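Side-chain contacts in aspartate carbamoyltransferase (Leishmania major, PDB 7K46), which probably catalyses carbamoyl transfer from carbamoyl phosphate to L-aspartate, giving N-carbamoyl-L-aspartate, an early step of pyrimidine biosynthesis: residues T175-L180 against A204-H209; I131-N136 against E140-A145; L227-V232 against L276-A281; A264-L269 against R291-S296; H153-A158 against M311-F316. All coordinates share one frame; numbering follows the deposited sequence.

Interaction 1: residues T175-L180 against A204-H209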
# COMPACT_ATOMS: atom_id res chain seq x y z
N THR A 175 -16.61 -16.27 -17.08
CA THR A 175 -16.90 -14.84 -17.05
C THR A 175 -17.59 -14.39 -18.33
O THR A 175 -18.50 -13.54 -18.30
CB THR A 175 -15.61 -14.06 -16.80
OG1 THR A 175 -15.05 -14.48 -15.55
CG2 THR A 175 -15.89 -12.57 -16.75
N VAL A 176 -17.21 -14.99 -19.47
CA VAL A 176 -17.89 -14.71 -20.73
C VAL A 176 -19.30 -15.29 -20.75
O VAL A 176 -20.20 -14.71 -21.38
CB VAL A 176 -17.04 -15.23 -21.91
CG1 VAL A 176 -17.75 -14.98 -23.23
CG2 VAL A 176 -15.70 -14.51 -21.92
N HIS A 177 -19.53 -16.44 -20.09
CA HIS A 177 -20.90 -16.92 -19.92
C HIS A 177 -21.78 -15.84 -19.30
O HIS A 177 -22.89 -15.58 -19.77
CB HIS A 177 -20.96 -18.15 -19.01
CG HIS A 177 -20.14 -19.31 -19.47
ND1 HIS A 177 -20.02 -20.46 -18.72
CD2 HIS A 177 -19.38 -19.50 -20.58
CE1 HIS A 177 -19.23 -21.32 -19.35
NE2 HIS A 177 -18.82 -20.76 -20.48
N SER A 178 -21.28 -15.22 -18.23
CA SER A 178 -22.03 -14.17 -17.54
C SER A 178 -22.24 -12.96 -18.44
O SER A 178 -23.32 -12.35 -18.43
CB SER A 178 -21.29 -13.77 -16.26
OG SER A 178 -21.99 -12.78 -15.54
N LEU A 179 -21.22 -12.59 -19.21
CA LEU A 179 -21.36 -11.45 -20.12
C LEU A 179 -22.45 -11.71 -21.15
O LEU A 179 -23.29 -10.83 -21.41
CB LEU A 179 -20.02 -11.14 -20.80
CG LEU A 179 -20.06 -9.95 -21.78
CD1 LEU A 179 -20.37 -8.64 -21.06
CD2 LEU A 179 -18.79 -9.85 -22.59
N LEU A 180 -22.47 -12.91 -21.73
CA LEU A 180 -23.52 -13.24 -22.69
C LEU A 180 -24.90 -13.18 -22.04
O LEU A 180 -25.84 -12.60 -22.61
CB LEU A 180 -23.26 -14.62 -23.28
CG LEU A 180 -24.37 -15.15 -24.19
CD1 LEU A 180 -24.58 -14.20 -25.36
CD2 LEU A 180 -24.06 -16.57 -24.67
N ALA A 204 -24.02 -25.97 -23.47
CA ALA A 204 -25.44 -26.02 -23.78
C ALA A 204 -26.29 -25.41 -22.67
O ALA A 204 -27.34 -24.82 -22.94
CB ALA A 204 -25.87 -27.46 -24.04
N GLU A 205 -25.85 -25.55 -21.42
CA GLU A 205 -26.62 -24.99 -20.30
C GLU A 205 -26.71 -23.47 -20.39
O GLU A 205 -27.70 -22.89 -19.93
CB GLU A 205 -25.99 -25.41 -18.97
CG GLU A 205 -26.78 -24.98 -17.74
CD GLU A 205 -26.08 -25.28 -16.43
OE1 GLU A 205 -24.82 -25.28 -16.40
OE2 GLU A 205 -26.78 -25.50 -15.42
N VAL A 206 -25.69 -22.82 -20.95
CA VAL A 206 -25.73 -21.36 -21.08
C VAL A 206 -26.68 -20.95 -22.20
O VAL A 206 -27.42 -19.97 -22.07
CB VAL A 206 -24.32 -20.80 -21.30
CG1 VAL A 206 -24.37 -19.30 -21.58
CG2 VAL A 206 -23.43 -21.09 -20.08
N LEU A 207 -26.67 -21.68 -23.32
CA LEU A 207 -27.63 -21.40 -24.38
C LEU A 207 -29.07 -21.64 -23.91
O LEU A 207 -29.98 -20.89 -24.27
CB LEU A 207 -27.32 -22.26 -25.62
CG LEU A 207 -25.96 -21.99 -26.28
CD1 LEU A 207 -25.76 -22.87 -27.52
CD2 LEU A 207 -25.80 -20.51 -26.61
N GLU A 208 -29.28 -22.68 -23.10
CA GLU A 208 -30.61 -22.88 -22.53
C GLU A 208 -30.98 -21.73 -21.61
O GLU A 208 -32.13 -21.29 -21.58
CB GLU A 208 -30.67 -24.21 -21.78
N HIS A 209 -30.00 -21.20 -20.87
CA HIS A 209 -30.29 -20.11 -19.94
C HIS A 209 -30.78 -18.86 -20.67
O HIS A 209 -31.70 -18.19 -20.20
CB HIS A 209 -29.05 -19.78 -19.11
CG HIS A 209 -29.30 -18.72 -18.07
ND1 HIS A 209 -29.54 -19.02 -16.75
CD2 HIS A 209 -29.37 -17.37 -18.18
CE1 HIS A 209 -29.73 -17.89 -16.08
NE2 HIS A 209 -29.64 -16.88 -16.92
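H177 and V206 mark the closest approach of helices 174-186 and 204-217, with 6.7 Å between their CA atoms. The two helices follow successive strands of a Rossmann-like parallel sheet, 163-167 and 191-195, and lie on the same face of it, each the connecting helix of a beta-alpha-beta crossover. V206 fills the gap between them: its CB points toward the other helix and its two methyl groups part to meet different neighbours. CG1, set anti to the backbone N (chi1 174°), turns to L180 and stops 4.1 Å from its CD2. CG2 goes the other way and comes down over one face of the H177 imidazole. It sits 4.0 Å from the ring centroid and 27° off the ring normal, a CH-pi contact displaced somewhat to the CG-ND1 side. The side chains of H177 and V206 cross at about a right angle.

The ring is fixed from its far end, because H177 NE2 is hydrogen-bonded to the carbonyl O of L170, while M202 and P203 also pack on the H177 side chain. On the sheet side L180 touches L166 and V192, so the helix-helix and helix-sheet contacts merge into one apolar core. All three touching residues are buried, and no hydrogen bond joins the segments. The shortest approach across the contact runs from H177 ND1 to V206 CG2, at 3.7 Å.

Interaction 2: residues I131-N136 against E140-A145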
# COMPACT_ATOMS: atom_id res chain seq x y z
N ILE A 131 -19.94 -5.30 0.11
CA ILE A 131 -18.83 -6.01 -0.51
C ILE A 131 -18.97 -5.87 -2.02
O ILE A 131 -20.03 -6.16 -2.58
CB ILE A 131 -18.81 -7.50 -0.13
CG1 ILE A 131 -18.60 -7.67 1.38
CG2 ILE A 131 -17.71 -8.25 -0.91
CD1 ILE A 131 -18.79 -9.11 1.82
N MET A 132 -17.89 -5.45 -2.68
CA MET A 132 -17.80 -5.44 -4.13
C MET A 132 -17.11 -6.73 -4.57
O MET A 132 -15.95 -6.98 -4.21
CB MET A 132 -17.01 -4.23 -4.64
CG MET A 132 -17.45 -2.87 -4.12
SD MET A 132 -19.08 -2.35 -4.68
CE MET A 132 -20.06 -2.75 -3.24
N ASN A 133 -17.81 -7.56 -5.32
CA ASN A 133 -17.20 -8.78 -5.83
C ASN A 133 -16.27 -8.43 -7.00
O ASN A 133 -16.72 -7.96 -8.05
CB ASN A 133 -18.29 -9.77 -6.25
CG ASN A 133 -17.73 -10.96 -7.00
OD1 ASN A 133 -16.54 -11.27 -6.91
ND2 ASN A 133 -18.60 -11.65 -7.75
N ALA A 134 -14.97 -8.65 -6.82
CA ALA A 134 -13.97 -8.32 -7.83
C ALA A 134 -13.67 -9.47 -8.79
O ALA A 134 -12.71 -9.38 -9.57
CB ALA A 134 -12.68 -7.86 -7.14
N GLY A 135 -14.46 -10.54 -8.76
CA GLY A 135 -14.29 -11.63 -9.71
C GLY A 135 -14.11 -12.96 -9.00
O GLY A 135 -13.41 -13.03 -7.99
N ASN A 136 -14.74 -14.04 -9.50
CA ASN A 136 -14.49 -15.36 -8.93
C ASN A 136 -14.54 -16.40 -10.05
O ASN A 136 -14.80 -16.09 -11.22
CB ASN A 136 -15.46 -15.67 -7.78
CG ASN A 136 -16.94 -15.69 -8.20
OD1 ASN A 136 -17.28 -16.04 -9.33
ND2 ASN A 136 -17.81 -15.35 -7.25
N GLU A 140 -18.62 -14.72 -12.00
CA GLU A 140 -19.26 -13.48 -11.56
C GLU A 140 -18.19 -12.42 -11.34
O GLU A 140 -17.41 -12.48 -10.38
CB GLU A 140 -20.10 -13.72 -10.31
CG GLU A 140 -21.27 -14.70 -10.55
CD GLU A 140 -22.35 -14.15 -11.48
OE1 GLU A 140 -22.37 -12.93 -11.75
OE2 GLU A 140 -23.20 -14.95 -11.94
N HIS A 141 -18.14 -11.46 -12.26
CA HIS A 141 -17.15 -10.39 -12.25
C HIS A 141 -17.92 -9.13 -12.62
O HIS A 141 -17.81 -8.63 -13.75
CB HIS A 141 -16.02 -10.71 -13.23
CG HIS A 141 -14.78 -9.87 -13.08
ND1 HIS A 141 -14.76 -8.67 -12.40
CD2 HIS A 141 -13.53 -10.06 -13.56
CE1 HIS A 141 -13.54 -8.16 -12.46
NE2 HIS A 141 -12.77 -8.98 -13.15
N PRO A 142 -18.77 -8.63 -11.71
CA PRO A 142 -19.77 -7.64 -12.12
C PRO A 142 -19.18 -6.37 -12.70
O PRO A 142 -19.76 -5.82 -13.64
CB PRO A 142 -20.56 -7.37 -10.82
CG PRO A 142 -19.69 -7.91 -9.70
CD PRO A 142 -19.01 -9.10 -10.33
N THR A 143 -18.04 -5.89 -12.18
CA THR A 143 -17.50 -4.64 -12.73
C THR A 143 -16.82 -4.86 -14.08
O THR A 143 -16.79 -3.94 -14.89
CB THR A 143 -16.55 -3.95 -11.74
OG1 THR A 143 -15.41 -4.76 -11.47
CG2 THR A 143 -17.27 -3.64 -10.43
N GLN A 144 -16.31 -6.07 -14.36
CA GLN A 144 -15.84 -6.35 -15.72
C GLN A 144 -17.00 -6.36 -16.71
O GLN A 144 -16.92 -5.74 -17.78
CB GLN A 144 -15.09 -7.69 -15.77
CG GLN A 144 -14.48 -7.98 -17.16
CD GLN A 144 -13.23 -7.15 -17.41
OE1 GLN A 144 -12.31 -7.17 -16.60
NE2 GLN A 144 -13.20 -6.41 -18.52
N ALA A 145 -18.09 -7.06 -16.39
CA ALA A 145 -19.26 -7.04 -17.27
C ALA A 145 -19.73 -5.61 -17.52
O ALA A 145 -20.01 -5.22 -18.66
CB ALA A 145 -20.39 -7.87 -16.66
O HOH W 1 -16.11 -7.13 -10.55
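N133 packs on P142 and reaches the carbonyl of E140, linking the strand 131-133 region to the start of helix 142-156, while its OD1 closes an Asx turn within its own segment. Its CB rests against the P142 ring, 4.2 Å from P142 CG. With CG anti to the backbone N (chi1 170°), the amide then runs across the proline toward E140. OD1 turns to its own segment and accepts from G135 N at 2.9 Å, well above the carbonyl plane; this is the Asx-turn bond. ND2 makes a weak bond to E140 O at 3.0 Å and is also hydrogen-bonded to the carbonyl of A16, so both ends of the amide are held. E140 O takes a second weak bond, from N136 N, and E140 N in turn gives a straighter bond to N136 OD1, 3.3 Å.

H141, the N-cap residue, opens the His-Pro-Thr-Gln sequence of aspartate transcarbamoylases. In relatives its histidine and glutamine contact carbamoyl phosphate, and the same is probable here. The imidazole is sandwiched: A134 O and G135 CA lie over one face, toward the rim, and Q144 CB over the centre of the other. R113 is hydrogen-bonded to that A134 carbonyl. A water in the plane of the ring joins H141 ND1 (2.8 Å) to N133 O (2.7 Å), T143 N and T143 OG1, the last at 2.6 Å.

Interaction 3: residues L227-V232 against L276-A281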
# COMPACT_ATOMS: atom_id res chain seq x y z
N LEU A 227 -12.81 -17.41 -37.11
CA LEU A 227 -13.19 -16.19 -37.80
C LEU A 227 -13.04 -16.37 -39.30
O LEU A 227 -12.20 -17.13 -39.77
CB LEU A 227 -12.34 -15.00 -37.33
CG LEU A 227 -12.48 -14.58 -35.87
CD1 LEU A 227 -11.39 -13.58 -35.45
CD2 LEU A 227 -13.87 -14.00 -35.64
N THR A 228 -13.89 -15.66 -40.04
CA THR A 228 -13.87 -15.61 -41.50
C THR A 228 -14.08 -14.17 -41.90
O THR A 228 -14.59 -13.36 -41.10
CB THR A 228 -14.98 -16.48 -42.11
OG1 THR A 228 -16.24 -15.90 -41.77
CG2 THR A 228 -14.92 -17.92 -41.60
N PRO A 229 -13.73 -13.79 -43.13
CA PRO A 229 -14.00 -12.42 -43.57
C PRO A 229 -15.46 -12.03 -43.46
O PRO A 229 -15.77 -10.88 -43.14
CB PRO A 229 -13.52 -12.42 -45.03
CG PRO A 229 -12.49 -13.48 -45.09
CD PRO A 229 -13.01 -14.56 -44.17
N GLU A 230 -16.37 -12.98 -43.69
CA GLU A 230 -17.80 -12.68 -43.62
C GLU A 230 -18.24 -12.39 -42.19
O GLU A 230 -18.99 -11.44 -41.95
CB GLU A 230 -18.61 -13.84 -44.20
CG GLU A 230 -18.43 -14.04 -45.71
CD GLU A 230 -17.07 -14.65 -46.09
OE1 GLU A 230 -16.46 -15.37 -45.27
OE2 GLU A 230 -16.62 -14.39 -47.23
N ILE A 231 -17.76 -13.18 -41.23
CA ILE A 231 -18.12 -12.92 -39.83
C ILE A 231 -17.53 -11.59 -39.38
O ILE A 231 -18.21 -10.78 -38.74
CB ILE A 231 -17.65 -14.08 -38.93
CG1 ILE A 231 -18.46 -15.35 -39.21
CG2 ILE A 231 -17.76 -13.68 -37.46
CD1 ILE A 231 -17.93 -16.59 -38.51
N VAL A 232 -16.24 -11.37 -39.68
CA VAL A 232 -15.57 -10.14 -39.28
C VAL A 232 -16.30 -8.92 -39.84
O VAL A 232 -16.57 -7.95 -39.12
CB VAL A 232 -14.10 -10.17 -39.74
CG1 VAL A 232 -13.45 -8.80 -39.58
CG2 VAL A 232 -13.32 -11.24 -38.95
N LEU A 276 -8.28 -7.51 -39.63
CA LEU A 276 -9.09 -6.30 -39.63
C LEU A 276 -9.28 -5.69 -41.01
O LEU A 276 -10.02 -4.72 -41.14
CB LEU A 276 -8.48 -5.24 -38.70
CG LEU A 276 -8.69 -5.43 -37.20
CD1 LEU A 276 -8.34 -4.13 -36.48
CD2 LEU A 276 -10.11 -5.88 -36.88
N ALA A 277 -8.62 -6.24 -42.04
CA ALA A 277 -8.81 -5.73 -43.39
C ALA A 277 -10.26 -5.85 -43.84
O ALA A 277 -10.73 -5.06 -44.66
CB ALA A 277 -7.90 -6.47 -44.37
N HIS A 278 -10.99 -6.83 -43.30
CA HIS A 278 -12.39 -7.03 -43.64
C HIS A 278 -13.36 -6.42 -42.63
O HIS A 278 -14.57 -6.54 -42.81
CB HIS A 278 -12.68 -8.53 -43.78
CG HIS A 278 -11.91 -9.19 -44.88
ND1 HIS A 278 -10.76 -9.91 -44.65
CD2 HIS A 278 -12.12 -9.24 -46.22
CE1 HIS A 278 -10.29 -10.38 -45.80
NE2 HIS A 278 -11.10 -9.98 -46.76
N ALA A 279 -12.86 -5.75 -41.59
CA ALA A 279 -13.72 -5.18 -40.57
C ALA A 279 -14.37 -3.87 -41.03
O ALA A 279 -13.84 -3.16 -41.89
CB ALA A 279 -12.94 -4.93 -39.28
N LYS A 280 -15.53 -3.58 -40.45
CA LYS A 280 -16.20 -2.29 -40.63
C LYS A 280 -15.28 -1.14 -40.23
O LYS A 280 -14.35 -1.29 -39.44
CB LYS A 280 -17.46 -2.21 -39.76
CG LYS A 280 -18.50 -3.28 -40.00
CD LYS A 280 -19.70 -3.06 -39.09
CE LYS A 280 -20.79 -4.06 -39.41
NZ LYS A 280 -22.05 -3.77 -38.69
N ALA A 281 -15.59 0.04 -40.76
CA ALA A 281 -14.94 1.26 -40.26
C ALA A 281 -15.37 1.56 -38.83
O ALA A 281 -14.54 1.92 -37.99
CB ALA A 281 -15.26 2.43 -41.19
O HOH W 2 -16.20 -5.47 -38.40
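The CH-pi part of the contact is P229 on H278. P229 CB stands over the centre of the H278 imidazole, 3.6 Å from the ring centroid and only 8° off the ring normal. P229 CG extends over the CE1 side of the same face, 3.9 Å from H278 CE1. Both side chains run out in the same direction at an exposed edge of the molecule, and the CB-CG edge of the proline rests on the ring face. H278 CG lies beside its backbone N (chi1 -62°), which presents that face to the proline.

The apolar part lies deeper and belongs to V232. Its CG1 reaches the bend of the opposing chain, 3.7 Å from A279 N and 3.9 Å from A279 CB, and R275 also packs on this valine. Helix 229-234 lies on the long connection of the Rossmann-like sheet, from edge strand 220-224 over to strand 237-240. The segment it meets begins with a type I beta turn, L276 to A279, in the loop leading to strand 284-286 at the other edge.

Polar links are indirect. A water donates to V232 O at 2.6 Å and accepts from K280 N at 2.9 Å, bridging the backbones where no direct hydrogen bond crosses. K280 NZ forms a salt bridge with D236. On the helix side, T228 is the N-cap: its OG1 accepts from I231 N in a nearly straight bond (167°).

Interaction 4: residues A264-L269 against R291-S296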
# COMPACT_ATOMS: atom_id res chain seq x y z
N ALA A 264 -2.44 -25.25 -33.07
CA ALA A 264 -2.95 -25.15 -34.43
C ALA A 264 -4.21 -24.29 -34.53
O ALA A 264 -4.42 -23.62 -35.55
CB ALA A 264 -3.23 -26.54 -34.99
N SER A 265 -5.05 -24.27 -33.49
CA SER A 265 -6.29 -23.50 -33.53
C SER A 265 -6.07 -22.01 -33.33
O SER A 265 -7.00 -21.23 -33.55
CB SER A 265 -7.26 -24.02 -32.47
OG SER A 265 -7.37 -25.42 -32.56
N LYS A 266 -4.88 -21.59 -32.91
CA LYS A 266 -4.65 -20.17 -32.64
C LYS A 266 -4.86 -19.32 -33.89
O LYS A 266 -5.38 -18.20 -33.81
CB LYS A 266 -3.24 -19.96 -32.09
CG LYS A 266 -3.08 -20.38 -30.63
CD LYS A 266 -1.66 -20.15 -30.13
CE LYS A 266 -1.51 -20.56 -28.66
NZ LYS A 266 -0.07 -20.55 -28.25
N ALA A 267 -4.46 -19.83 -35.06
CA ALA A 267 -4.55 -19.04 -36.28
C ALA A 267 -5.99 -18.68 -36.63
O ALA A 267 -6.24 -17.60 -37.17
CB ALA A 267 -3.88 -19.78 -37.44
N SER A 268 -6.95 -19.55 -36.31
CA SER A 268 -8.33 -19.28 -36.67
C SER A 268 -9.00 -18.27 -35.75
O SER A 268 -10.05 -17.73 -36.10
CB SER A 268 -9.14 -20.58 -36.71
OG SER A 268 -9.01 -21.32 -35.51
N LEU A 269 -8.43 -18.00 -34.57
CA LEU A 269 -8.97 -17.01 -33.66
C LEU A 269 -8.18 -15.71 -33.64
O LEU A 269 -8.68 -14.71 -33.10
CB LEU A 269 -9.04 -17.57 -32.23
CG LEU A 269 -9.70 -18.92 -31.90
CD1 LEU A 269 -10.14 -18.93 -30.43
CD2 LEU A 269 -10.87 -19.25 -32.79
N ARG A 291 -3.61 -10.36 -22.42
CA ARG A 291 -3.54 -11.09 -23.68
C ARG A 291 -2.18 -11.77 -23.81
O ARG A 291 -1.19 -11.35 -23.20
CB ARG A 291 -3.74 -10.15 -24.87
CG ARG A 291 -2.65 -9.07 -24.93
CD ARG A 291 -2.59 -8.36 -26.28
NE ARG A 291 -1.73 -7.18 -26.19
CZ ARG A 291 -1.55 -6.31 -27.18
NH1 ARG A 291 -2.09 -6.49 -28.37
NH2 ARG A 291 -0.82 -5.22 -26.95
N VAL A 292 -2.14 -12.82 -24.62
CA VAL A 292 -0.85 -13.37 -25.03
C VAL A 292 -0.66 -12.97 -26.49
O VAL A 292 -0.40 -11.80 -26.79
CB VAL A 292 -0.77 -14.90 -24.83
CG1 VAL A 292 0.66 -15.39 -25.04
CG2 VAL A 292 -1.25 -15.28 -23.45
N ASP A 293 -0.83 -13.91 -27.41
CA ASP A 293 -0.61 -13.68 -28.83
C ASP A 293 -1.90 -13.63 -29.64
O ASP A 293 -1.84 -13.42 -30.85
CB ASP A 293 0.30 -14.78 -29.40
CG ASP A 293 -0.04 -16.18 -28.87
OD1 ASP A 293 -1.12 -16.37 -28.26
OD2 ASP A 293 0.79 -17.10 -29.07
N GLU A 294 -3.06 -13.82 -29.00
CA GLU A 294 -4.33 -13.90 -29.72
C GLU A 294 -4.79 -12.54 -30.23
O GLU A 294 -5.78 -12.47 -30.98
CB GLU A 294 -5.41 -14.52 -28.82
CG GLU A 294 -5.84 -13.63 -27.64
CD GLU A 294 -4.92 -13.73 -26.44
OE1 GLU A 294 -3.81 -14.30 -26.55
OE2 GLU A 294 -5.30 -13.22 -25.36
N LEU A 295 -4.10 -11.48 -29.84
CA LEU A 295 -4.39 -10.12 -30.27
C LEU A 295 -3.06 -9.48 -30.62
O LEU A 295 -2.28 -9.16 -29.72
CB LEU A 295 -5.12 -9.37 -29.16
CG LEU A 295 -5.59 -7.93 -29.29
CD1 LEU A 295 -6.45 -7.78 -30.50
CD2 LEU A 295 -6.37 -7.58 -28.02
N SER A 296 -2.78 -9.31 -31.91
CA SER A 296 -1.46 -8.85 -32.32
C SER A 296 -1.21 -7.40 -31.93
O SER A 296 -2.13 -6.56 -31.91
CB SER A 296 -1.27 -9.00 -33.83
OG SER A 296 -0.02 -8.47 -34.23
O HOH W 3 -8.41 -13.46 -30.65
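L269 and E294 meet at the closer-knit end of this contact, although their backbones come only as near as 6.8 Å between CA atoms. Their carbonyl oxygens, L269 O and E294 O, are 4.2 Å apart, and a water to one side bridges them. It donates to L269 O at 2.8 Å and to E294 O at 2.8 Å, spending one hydrogen on each. The leucine side chain is buried, and bonds within the loop, together with others to H287 and to the backbone of I271, hold E294. The E294 side chain doubles back, bent at chi2 (-83°), and its OE1 accepts from V292 N at 3.0 Å on the syn side of the carboxylate. E294 OE2 is hydrogen-bonded to H287 NE2.

Residues 291-296 follow strand 284-286 of the Rossmann-like sheet and begin with R291, the last residue of the His-Pro-Leu-Pro-Arg sequence characteristic of aspartate transcarbamoylases. R291 ties the loop together through NH1 to L295 O, at 3.0 Å, and its guanidinium also forms salt bridges with D300 and with D98 of a second subunit. The partner segment is a weakly bonded helix, kinked near A267 and S268.

The outer side is looser. K266, extended beyond CG, crosses D293 at about a right angle, and K266 NZ stays 3.6 Å from D293 OD2, a long salt bridge. That pairing is doubtful in detail, since D293 has two conformers; K266 NZ also forms a salt bridge with E263.

Interaction 5: residues H153-A158 against M311-F316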
# COMPACT_ATOMS: atom_id res chain seq x y z
N HIS A 153 -20.89 0.96 -25.35
CA HIS A 153 -21.79 2.11 -25.47
C HIS A 153 -21.01 3.39 -25.78
O HIS A 153 -21.43 4.20 -26.63
CB HIS A 153 -22.59 2.29 -24.19
CG HIS A 153 -23.52 3.47 -24.24
ND1 HIS A 153 -24.84 3.35 -24.65
CD2 HIS A 153 -23.32 4.78 -23.98
CE1 HIS A 153 -25.40 4.55 -24.62
NE2 HIS A 153 -24.51 5.43 -24.22
N ALA A 154 -19.90 3.60 -25.09
CA ALA A 154 -19.13 4.83 -25.28
C ALA A 154 -18.44 4.85 -26.64
O ALA A 154 -18.34 5.91 -27.27
CB ALA A 154 -18.11 4.98 -24.16
N GLU A 155 -17.95 3.70 -27.10
CA GLU A 155 -17.21 3.64 -28.35
C GLU A 155 -18.13 3.70 -29.57
O GLU A 155 -17.82 4.37 -30.55
CB GLU A 155 -16.36 2.36 -28.40
CG GLU A 155 -15.19 2.33 -27.40
CD GLU A 155 -14.03 3.23 -27.82
OE1 GLU A 155 -13.62 3.19 -29.00
OE2 GLU A 155 -13.52 3.98 -26.96
N LEU A 156 -19.27 3.00 -29.52
CA LEU A 156 -20.15 2.91 -30.69
C LEU A 156 -21.40 3.78 -30.60
O LEU A 156 -22.04 4.03 -31.63
CB LEU A 156 -20.58 1.46 -30.92
CG LEU A 156 -19.46 0.45 -31.12
CD1 LEU A 156 -20.02 -0.96 -31.27
CD2 LEU A 156 -18.57 0.84 -32.33
N GLY A 157 -21.77 4.24 -29.40
CA GLY A 157 -22.95 5.05 -29.21
C GLY A 157 -24.16 4.29 -28.71
O GLY A 157 -25.12 4.91 -28.26
N ALA A 158 -24.15 2.96 -28.79
CA ALA A 158 -25.26 2.13 -28.34
C ALA A 158 -24.81 0.68 -28.24
O ALA A 158 -23.87 0.26 -28.93
CB ALA A 158 -26.46 2.24 -29.29
N MET A 311 -9.95 -0.28 -20.26
CA MET A 311 -9.51 -0.21 -18.86
C MET A 311 -9.85 1.12 -18.23
O MET A 311 -10.14 1.18 -17.03
CB MET A 311 -8.01 -0.47 -18.75
CG MET A 311 -7.64 -1.93 -18.98
SD MET A 311 -5.88 -2.23 -18.75
CE MET A 311 -5.21 -1.62 -20.30
N ARG A 312 -9.80 2.21 -19.00
CA ARG A 312 -10.15 3.51 -18.46
C ARG A 312 -11.66 3.62 -18.24
O ARG A 312 -12.11 4.21 -17.25
CB ARG A 312 -9.63 4.62 -19.37
CG ARG A 312 -9.86 6.04 -18.83
CD ARG A 312 -8.78 6.99 -19.32
NE ARG A 312 -8.94 8.36 -18.83
CZ ARG A 312 -8.34 8.83 -17.74
NH1 ARG A 312 -7.65 8.04 -16.94
NH2 ARG A 312 -8.45 10.13 -17.46
N TYR A 313 -12.45 3.05 -19.15
CA TYR A 313 -13.87 2.91 -18.84
C TYR A 313 -14.08 2.11 -17.56
O TYR A 313 -15.00 2.41 -16.79
CB TYR A 313 -14.62 2.27 -20.01
CG TYR A 313 -14.66 3.15 -21.24
CD1 TYR A 313 -15.27 4.40 -21.19
CD2 TYR A 313 -14.10 2.73 -22.44
CE1 TYR A 313 -15.30 5.23 -22.31
CE2 TYR A 313 -14.13 3.54 -23.57
CZ TYR A 313 -14.73 4.79 -23.50
OH TYR A 313 -14.77 5.59 -24.63
N GLY A 314 -13.22 1.12 -17.29
CA GLY A 314 -13.32 0.40 -16.03
C GLY A 314 -13.13 1.30 -14.82
O GLY A 314 -13.84 1.18 -13.82
N LEU A 315 -12.16 2.23 -14.89
CA LEU A 315 -11.99 3.19 -13.81
C LEU A 315 -13.27 3.97 -13.55
O LEU A 315 -13.73 4.09 -12.40
CB LEU A 315 -10.84 4.16 -14.14
CG LEU A 315 -10.71 5.38 -13.21
CD1 LEU A 315 -10.23 4.97 -11.81
CD2 LEU A 315 -9.76 6.42 -13.82
N PHE A 316 -13.89 4.51 -14.60
CA PHE A 316 -15.04 5.38 -14.36
C PHE A 316 -16.30 4.60 -14.00
O PHE A 316 -17.13 5.08 -13.20
CB PHE A 316 -15.24 6.29 -15.57
CG PHE A 316 -14.13 7.29 -15.72
CD1 PHE A 316 -13.90 8.23 -14.73
CD2 PHE A 316 -13.28 7.27 -16.82
CE1 PHE A 316 -12.86 9.14 -14.83
CE2 PHE A 316 -12.25 8.17 -16.93
CZ PHE A 316 -12.04 9.12 -15.93
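Y313 projects from helix 309-326 onto A154 and E155 near the end of helix 142-156. These are the two long helices that, in the transcarbamoylase fold, connect the carbamoyl-phosphate and aspartate domains. The backbones stay well apart, 8.5 Å between the CA atoms of A154 and Y313, and the tyrosine spans the gap with its phenol end. Its CG lies beside the backbone N (chi1 -67°), and the ring passes L150 and T151 on the way.

A154 meets the ring obliquely. Its CB points toward the other helix and touches Y313 CE1 at 3.4 Å, with the phenol oxygen equally near; the packing is tight at this small side chain. E155 comes from the other side of the phenol. Folding at its second torsion, it swings its carboxylate to the ring edge, where OE2 lies in the ring plane, 3.5 Å from Y313 CE2, while the carboxylate itself is turned 70° against the ring. R309 also forms a salt bridge with OE2, so that one oxygen serves a charged partner and the phenol together.

Past the contact the first helix ends at L156, and G157 leaves it with positive phi, its N reaching back to H153 O at 2.8 Å. On the far helix R312 is hydrogen-bonded to S105 of a second subunit, placing the subunit interface close by. The phenol donates to E155: Y313 OH to E155 OE2 is 3.1 Å, on the anti side, 27° out of the carboxylate plane.

In the fold
Helix 142-156 serves both interaction 2, at its start, and interaction 5, at its end, their centres about 17 Å apart. Interaction 2 carries the probable carbamoyl-phosphate residues and lies against interaction 1 in the other domain: S178 OG is 3.8 Å from E140 OE1, a packing contact. Interactions 1, 3 and 4 all belong to the Rossmann-like domain. Interactions 3 and 4 cross along the chain and join directly, with L227 N 2.9 Å from S268 O, a probable hydrogen bond, while interaction 1 lies about 25 Å from interaction 3 between centres. Interaction 5 closes a long loop of the chain, within which 1, 3 and 4 lie.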